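Local coordinates for protein tannase (PDB 4JUI) that probably hydrolyses gallate esters of tannins and holds ethyl 3,4,5-trihydroxybenzoate in a pocket of an alpha/beta-hydrolase fold, at residues A[227-232]-A[341-346]; A[420-425]-A[450-455]. The protein carries 1 engineered substitution. All coordinates share one frame; numbering follows the deposited sequence.

Contact 1. Residues A[227-232]-A[341-346]; sequences WHRYQP and TRMKAV. With EGR (ethyl 3,4,5-trihydroxybenzoate), chain C.
His228 donates its backbone N-H to the carbonyl O of Arg342 (N to O 2.9 Å), a bond bent to 140° at the hydrogen. The reverse contact is weaker: CA of Met343 lies 3.2 Å from O of His228, a CA-H...O approach. The edge of strand 226-232 thus meets an irregular chain that has just left helix 333-340 through Thr341, whose phi is positive. On the Trp227 side, the methyl CB of Ala345 lies over one face of the indole, offset toward its rim and 4.1 Å from NE1 of Trp227. CD of Arg342 packs against CB of Trp227. Beyond CD, the Arg342 guanidinium turns back, its NH2 giving a nearly straight bond (167°) in the guanidinium plane to Lys344 O at 3.0 Å; Glu218 holds NH1 in a salt bridge. Arg229 carries the other half. Its CB rests 3.6 Å from CG of Met343. With CG between backbone N and carbonyl carbon (chi1 65°) and a bend at chi3, the chain lays one face of its guanidinium over Lys344, NH1 of Arg229 coming 3.6 Å from CG of Lys344. The lysine runs fully extended past it, so that mainly its methylenes, CG and CE above all, meet the guanidinium, and the ammonium reaches the ligand: NZ of Lys344 donates to two neighbouring hydroxyls of ethyl 3,4,5-trihydroxybenzoate, the shorter bond 2.6 Å to O13. The Lys344 cation would probably polarise those hydroxyls. Strand 244-250 pairs antiparallel with 226-232, through Trp227 with Gly249 and Arg229 with Val247. Helix 210-221 supplies the Tyr217 hydroxyl to the backbone N atoms of Met343 and Lys344, and Val346 packs on helix 253-272.

Contact 2. Residues A[420-425]-A[450-455]; sequences DRDTSF and IPHSGD. With EGR (ethyl 3,4,5-trihydroxybenzoate), chain C.
Ile450 opens the segment with its carbonyl O 3.4 Å from Asp420 N, at an angle too poor for a hydrogen bond; the two loops are joined there by backbone bonding of Ile450 to Ala419. Pro451 follows, its CA beside that of Asp420. A water bridges its carbonyl O and OD2 of Asp420, lying 2.6 Å from OD2. His452 then meets two aspartates, one at the edge of its ring, one over a face. With CG anti to the backbone N (chi1 -169°), the ring swings toward Asp420, whose OD2 receives the ND1-H of His452 on its syn side at 2.8 Å, in the imidazole plane but 29° out of the carboxylate plane. The two planes stand nearly perpendicular. Asp420 itself forms an Asx turn: its OD1 accepts from Asp422 N (2.8 Å), which helps orient the carboxylate. In an alpha/beta-hydrolase, the loops after these last two strands of the sheet, 411-415 and 441-445, are where the acid and histidine of a catalytic triad normally lie, and this His-carboxylate pair is consistent with those roles. Asp422 meets the same ring over a face. Its carboxylate is stacked almost parallel: CG of Asp422 lies 3.3 Å above the plane of the His452 ring, over its centre, and CB makes a CH-pi contact. From this stacked position OD2 of Asp422 accepts from O13 of ethyl 3,4,5-trihydroxybenzoate at 2.8 Å. Elsewhere on the ring edge, NE2 of His452 donates in a nearly straight bond (165°) to the ester oxygen O03 of the ligand at 2.8 Å. Ser453 comes next, its OG donating back to Pro451 O from above the carbonyl plane, 3.0 Å away.

In the fold
Contacts 1 and 2 have centres 13 Å apart and meet at one end of the ligand, where residues 341-346 abut 420-425. Lys344 NZ probably donates to Asp422 O (2.9 Å), and Met343 SD packs 3.3 Å from Asp422 OD1, on the carboxylate stacked on His452. Further out, Arg421 NH2 probably bonds to His228 O at 2.9 Å, tying the loop to the strand. The ligand is thus gripped at both ends: contact 1 and Asp422 take the hydroxyls, sharing O13, while His452 takes the ester. Gly78 N and Ala165 N add further hydrogen bonds, and Glu358 lies about 5 Å from Lys344 between side chains.

Contact 1. Residues A[227-232]-A[341-346]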
loop_
_atom_site.group_PDB
_atom_site.type_symbol
_atom_site.label_atom_id
_atom_site.label_comp_id
_atom_site.label_asym_id
_atom_site.label_seq_id
_atom_site.Cartn_x
_atom_site.Cartn_y
_atom_site.Cartn_z
ATOM N N TRP A 227 -14.447 11.411 -17.077
ATOM C CA TRP A 227 -13.785 11.086 -15.813
ATOM C C TRP A 227 -14.204 11.999 -14.663
ATOM O O TRP A 227 -14.702 13.106 -14.884
ATOM C CB TRP A 227 -12.259 11.068 -15.959
ATOM C CG TRP A 227 -11.676 12.289 -16.586
ATOM C CD1 TRP A 227 -11.435 12.493 -17.916
ATOM C CD2 TRP A 227 -11.225 13.466 -15.911
ATOM N NE1 TRP A 227 -10.872 13.732 -18.110
ATOM C CE2 TRP A 227 -10.729 14.347 -16.893
ATOM C CE3 TRP A 227 -11.195 13.864 -14.572
ATOM C CZ2 TRP A 227 -10.213 15.604 -16.575
ATOM C CZ3 TRP A 227 -10.683 15.107 -14.259
ATOM C CH2 TRP A 227 -10.198 15.963 -15.254
ATOM N N HIS A 228 -14.013 11.518 -13.434
ATOM C CA HIS A 228 -14.449 12.240 -12.243
ATOM C C HIS A 228 -13.484 11.969 -11.100
ATOM O O HIS A 228 -13.275 10.811 -10.726
ATOM C CB HIS A 228 -15.867 11.803 -11.853
ATOM C CG HIS A 228 -16.844 11.856 -12.986
ATOM N ND1 HIS A 228 -17.605 12.970 -13.266
ATOM C CD2 HIS A 228 -17.167 10.935 -13.933
ATOM C CE1 HIS A 228 -18.360 12.735 -14.325
ATOM N NE2 HIS A 228 -18.111 11.506 -14.748
ATOM N N ARG A 229 -12.888 13.032 -10.560
ATOM C CA ARG A 229 -11.930 12.903 -9.462
ATOM C C ARG A 229 -11.942 14.155 -8.592
ATOM O O ARG A 229 -12.920 14.908 -8.592
ATOM C CB ARG A 229 -10.518 12.635 -9.994
ATOM C CG ARG A 229 -9.920 13.770 -10.819
ATOM C CD ARG A 229 -8.609 13.350 -11.474
ATOM N NE ARG A 229 -7.654 12.797 -10.513
ATOM C CZ ARG A 229 -6.511 12.208 -10.854
ATOM N NH1 ARG A 229 -6.174 12.095 -12.136
ATOM N NH2 ARG A 229 -5.705 11.727 -9.918
ATOM N N TYR A 230 -10.852 14.377 -7.860
ATOM C CA TYR A 230 -10.760 15.511 -6.945
ATOM C C TYR A 230 -9.473 16.313 -7.106
ATOM O O TYR A 230 -8.426 15.772 -7.473
ATOM C CB TYR A 230 -10.869 15.028 -5.496
ATOM C CG TYR A 230 -12.274 14.678 -5.068
ATOM C CD1 TYR A 230 -13.022 15.558 -4.298
ATOM C CD2 TYR A 230 -12.853 13.469 -5.431
ATOM C CE1 TYR A 230 -14.309 15.246 -3.900
ATOM C CE2 TYR A 230 -14.142 13.149 -5.041
ATOM C CZ TYR A 230 -14.865 14.042 -4.275
ATOM O OH TYR A 230 -16.148 13.734 -3.880
ATOM N N GLN A 231 -9.574 17.610 -6.828
ATOM C CA GLN A 231 -8.418 18.485 -6.680
ATOM C C GLN A 231 -8.717 19.424 -5.510
ATOM O O GLN A 231 -9.883 19.670 -5.201
ATOM C CB GLN A 231 -8.138 19.253 -7.978
ATOM C CG GLN A 231 -7.381 18.442 -9.033
ATOM C CD GLN A 231 -5.866 18.560 -8.912
ATOM O OE1 GLN A 231 -5.214 19.176 -9.757
ATOM N NE2 GLN A 231 -5.299 17.960 -7.869
ATOM N N PRO A 232 -7.671 19.941 -4.845
ATOM C CA PRO A 232 -7.885 20.663 -3.585
ATOM C C PRO A 232 -8.620 22.000 -3.712
ATOM O O PRO A 232 -8.829 22.522 -4.809
ATOM C CB PRO A 232 -6.458 20.909 -3.084
ATOM C CG PRO A 232 -5.629 20.927 -4.323
ATOM C CD PRO A 232 -6.243 19.882 -5.206
ATOM N N THR A 341 -17.950 4.672 -12.665
ATOM C CA THR A 341 -17.239 5.815 -13.288
ATOM C C THR A 341 -15.709 5.727 -13.323
ATOM O O THR A 341 -15.072 5.195 -12.421
ATOM C CB THR A 341 -17.620 7.207 -12.716
ATOM O OG1 THR A 341 -17.001 7.388 -11.438
ATOM C CG2 THR A 341 -19.120 7.362 -12.601
ATOM N N ARG A 342 -15.137 6.264 -14.397
ATOM C CA ARG A 342 -13.694 6.411 -14.530
ATOM C C ARG A 342 -13.215 7.593 -13.676
ATOM O O ARG A 342 -13.879 8.635 -13.634
ATOM C CB ARG A 342 -13.357 6.660 -16.006
ATOM C CG ARG A 342 -11.930 7.111 -16.257
ATOM C CD ARG A 342 -11.761 7.698 -17.648
ATOM N NE ARG A 342 -11.581 6.677 -18.675
ATOM C CZ ARG A 342 -10.407 6.148 -19.015
ATOM N NH1 ARG A 342 -10.359 5.238 -19.977
ATOM N NH2 ARG A 342 -9.284 6.531 -18.408
ATOM N N MET A 343 -12.080 7.439 -12.996
ATOM C CA MET A 343 -11.526 8.520 -12.175
ATOM C C MET A 343 -10.430 9.300 -12.895
ATOM O O MET A 343 -10.458 10.533 -12.950
ATOM C CB MET A 343 -10.972 7.968 -10.859
ATOM C CG MET A 343 -10.208 8.999 -10.031
ATOM S SD MET A 343 -9.367 8.264 -8.612
ATOM C CE MET A 343 -8.561 9.715 -7.922
ATOM N N LYS A 344 -9.464 8.573 -13.442
ATOM C CA LYS A 344 -8.264 9.179 -14.010
ATOM C C LYS A 344 -8.304 9.238 -15.524
ATOM O O LYS A 344 -8.976 8.430 -16.165
ATOM C CB LYS A 344 -7.037 8.392 -13.561
ATOM C CG LYS A 344 -6.783 8.506 -12.065
ATOM C CD LYS A 344 -5.615 7.650 -11.625
ATOM C CE LYS A 344 -5.362 7.858 -10.132
ATOM N NZ LYS A 344 -4.224 7.047 -9.630
ATOM N N ALA A 345 -7.572 10.195 -16.086
ATOM C CA ALA A 345 -7.489 10.371 -17.539
ATOM C C ALA A 345 -6.426 9.446 -18.138
ATOM O O ALA A 345 -6.088 8.426 -17.536
ATOM C CB ALA A 345 -7.201 11.816 -17.889
ATOM N N VAL A 346 -5.913 9.799 -19.317
ATOM C CA VAL A 346 -5.037 8.909 -20.086
ATOM C C VAL A 346 -3.745 9.588 -20.538
ATOM O O VAL A 346 -3.789 10.579 -21.267
ATOM C CB VAL A 346 -5.738 8.399 -21.373
ATOM C CG1 VAL A 346 -4.858 7.350 -22.060
ATOM C CG2 VAL A 346 -7.104 7.805 -21.043
HETATM C C01 EGR C . -3.737 9.876 -2.512
HETATM C C02 EGR C . -4.431 8.594 -2.144
HETATM O O03 EGR C . -3.704 7.396 -2.098
HETATM C C04 EGR C . -2.424 7.233 -2.629
HETATM O O05 EGR C . -1.476 6.810 -1.973
HETATM C C06 EGR C . -2.272 7.266 -4.102
HETATM C C07 EGR C . -1.000 7.314 -4.645
HETATM C C08 EGR C . -0.858 7.367 -6.014
HETATM O O09 EGR C . 0.402 7.416 -6.563
HETATM C C10 EGR C . -1.986 7.365 -6.827
HETATM O O11 EGR C . -1.837 7.408 -8.196
HETATM C C12 EGR C . -3.256 7.308 -6.272
HETATM O O13 EGR C . -4.381 7.306 -7.055
HETATM C C14 EGR C . -3.396 7.255 -4.902
#

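Contact 2. Residues A[420-425]-A[450-455]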
loop_
_atom_site.group_PDB
_atom_site.type_symbol
_atom_site.label_atom_id
_atom_site.label_comp_id
_atom_site.label_asym_id
_atom_site.label_seq_id
_atom_site.Cartn_x
_atom_site.Cartn_y
_atom_site.Cartn_z
ATOM N N ASP A 420 -13.285 1.380 -5.507
ATOM C CA ASP A 420 -12.006 2.086 -5.619
ATOM C C ASP A 420 -11.538 2.080 -7.076
ATOM O O ASP A 420 -11.179 1.037 -7.615
ATOM C CB ASP A 420 -10.964 1.410 -4.711
ATOM C CG ASP A 420 -9.620 2.147 -4.674
ATOM O OD1 ASP A 420 -9.247 2.822 -5.656
ATOM O OD2 ASP A 420 -8.909 2.026 -3.647
ATOM N N ARG A 421 -11.513 3.258 -7.687
ATOM C CA ARG A 421 -11.112 3.397 -9.085
ATOM C C ARG A 421 -9.754 4.066 -9.242
ATOM O O ARG A 421 -9.422 4.532 -10.334
ATOM C CB ARG A 421 -12.162 4.204 -9.855
ATOM C CG ARG A 421 -13.590 3.800 -9.566
ATOM C CD ARG A 421 -14.326 4.885 -8.792
ATOM N NE ARG A 421 -14.624 6.058 -9.608
ATOM C CZ ARG A 421 -14.210 7.291 -9.331
ATOM N NH1 ARG A 421 -13.469 7.519 -8.256
ATOM N NH2 ARG A 421 -14.534 8.295 -10.136
ATOM N N ASP A 422 -8.976 4.126 -8.164
ATOM C CA ASP A 422 -7.657 4.770 -8.216
ATOM C C ASP A 422 -6.639 3.982 -9.049
ATOM O O ASP A 422 -5.693 4.543 -9.612
ATOM C CB ASP A 422 -7.138 5.019 -6.793
ATOM C CG ASP A 422 -7.695 6.289 -6.180
ATOM O OD1 ASP A 422 -8.925 6.361 -5.983
ATOM O OD2 ASP A 422 -6.902 7.217 -5.892
ATOM N N THR A 423 -6.840 2.675 -9.129
ATOM C CA THR A 423 -6.090 1.850 -10.063
ATOM C C THR A 423 -7.033 0.733 -10.495
ATOM O O THR A 423 -8.045 0.493 -9.835
ATOM C CB THR A 423 -4.793 1.302 -9.422
ATOM O OG1 THR A 423 -3.924 0.799 -10.434
ATOM C CG2 THR A 423 -5.087 0.191 -8.402
ATOM N N SER A 424 -6.736 0.071 -11.605
ATOM C CA SER A 424 -7.578 -1.038 -12.077
ATOM C C SER A 424 -7.641 -2.194 -11.083
ATOM O O SER A 424 -6.666 -2.481 -10.393
ATOM C CB SER A 424 -7.044 -1.576 -13.404
ATOM O OG SER A 424 -7.699 -2.791 -13.755
ATOM N N PHE A 425 -8.773 -2.891 -11.033
ATOM C CA PHE A 425 -8.870 -4.077 -10.185
ATOM C C PHE A 425 -7.833 -5.123 -10.584
ATOM O O PHE A 425 -7.425 -5.945 -9.762
ATOM C CB PHE A 425 -10.269 -4.697 -10.268
ATOM C CG PHE A 425 -11.369 -3.772 -9.818
ATOM C CD1 PHE A 425 -11.394 -3.282 -8.522
ATOM C CD2 PHE A 425 -12.380 -3.404 -10.693
ATOM C CE1 PHE A 425 -12.407 -2.427 -8.105
ATOM C CE2 PHE A 425 -13.393 -2.549 -10.291
ATOM C CZ PHE A 425 -13.410 -2.064 -8.995
ATOM N N ILE A 450 -16.660 -0.251 -1.110
ATOM C CA ILE A 450 -15.616 0.429 -0.363
ATOM C C ILE A 450 -14.813 1.308 -1.317
ATOM O O ILE A 450 -14.371 0.853 -2.377
ATOM C CB ILE A 450 -14.702 -0.569 0.361
ATOM C CG1 ILE A 450 -15.474 -1.260 1.490
ATOM C CG2 ILE A 450 -13.455 0.141 0.889
ATOM C CD1 ILE A 450 -15.898 -0.319 2.608
ATOM N N PRO A 451 -14.654 2.592 -0.962
ATOM C CA PRO A 451 -13.905 3.511 -1.828
ATOM C C PRO A 451 -12.404 3.429 -1.567
ATOM O O PRO A 451 -11.932 2.516 -0.887
ATOM C CB PRO A 451 -14.427 4.886 -1.396
ATOM C CG PRO A 451 -14.741 4.703 0.054
ATOM C CD PRO A 451 -15.232 3.281 0.207
ATOM N N HIS A 452 -11.655 4.376 -2.124
ATOM C CA HIS A 452 -10.217 4.430 -1.919
ATOM C C HIS A 452 -9.976 4.782 -0.451
ATOM O O HIS A 452 -10.226 5.909 -0.028
ATOM C CB HIS A 452 -9.611 5.474 -2.859
ATOM C CG HIS A 452 -8.114 5.450 -2.921
ATOM N ND1 HIS A 452 -7.401 4.350 -3.353
ATOM C CD2 HIS A 452 -7.203 6.403 -2.622
ATOM C CE1 HIS A 452 -6.108 4.629 -3.306
ATOM N NE2 HIS A 452 -5.959 5.862 -2.866
ATOM N N SER A 453 -9.511 3.797 0.316
ATOM C CA SER A 453 -9.437 3.899 1.775
ATOM C C SER A 453 -8.757 2.655 2.338
ATOM O O SER A 453 -8.429 1.727 1.600
ATOM C CB SER A 453 -10.832 4.038 2.372
ATOM O OG SER A 453 -11.625 2.906 2.054
ATOM N N GLY A 454 -8.533 2.644 3.649
ATOM C CA GLY A 454 -7.952 1.485 4.298
ATOM C C GLY A 454 -8.415 1.361 5.740
ATOM O O GLY A 454 -9.146 2.222 6.248
ATOM N N ASP A 455 -8.010 0.275 6.392
ATOM C CA ASP A 455 -8.231 0.105 7.829
ATOM C C ASP A 455 -9.711 0.122 8.227
ATOM O O ASP A 455 -10.043 0.505 9.350
ATOM C CB ASP A 455 -7.498 1.200 8.615
ATOM C CG ASP A 455 -5.989 1.061 8.570
ATOM O OD1 ASP A 455 -5.467 0.281 7.751
ATOM O OD2 ASP A 455 -5.319 1.750 9.379
HETATM C C01 EGR C . -3.737 9.876 -2.512
HETATM C C02 EGR C . -4.431 8.594 -2.144
HETATM O O03 EGR C . -3.704 7.396 -2.098
HETATM C C04 EGR C . -2.424 7.233 -2.629
HETATM O O05 EGR C . -1.476 6.810 -1.973
HETATM C C06 EGR C . -2.272 7.266 -4.102
HETATM C C07 EGR C . -1.000 7.314 -4.645
HETATM C C08 EGR C . -0.858 7.367 -6.014
HETATM O O09 EGR C . 0.402 7.416 -6.563
HETATM C C10 EGR C . -1.986 7.365 -6.827
HETATM O O11 EGR C . -1.837 7.408 -8.196
HETATM C C12 EGR C . -3.256 7.308 -6.272
HETATM O O13 EGR C . -4.381 7.306 -7.055
HETATM C C14 EGR C . -3.396 7.255 -4.902
HETATM O O HOH W 1 -9.932 0.784 -1.602
#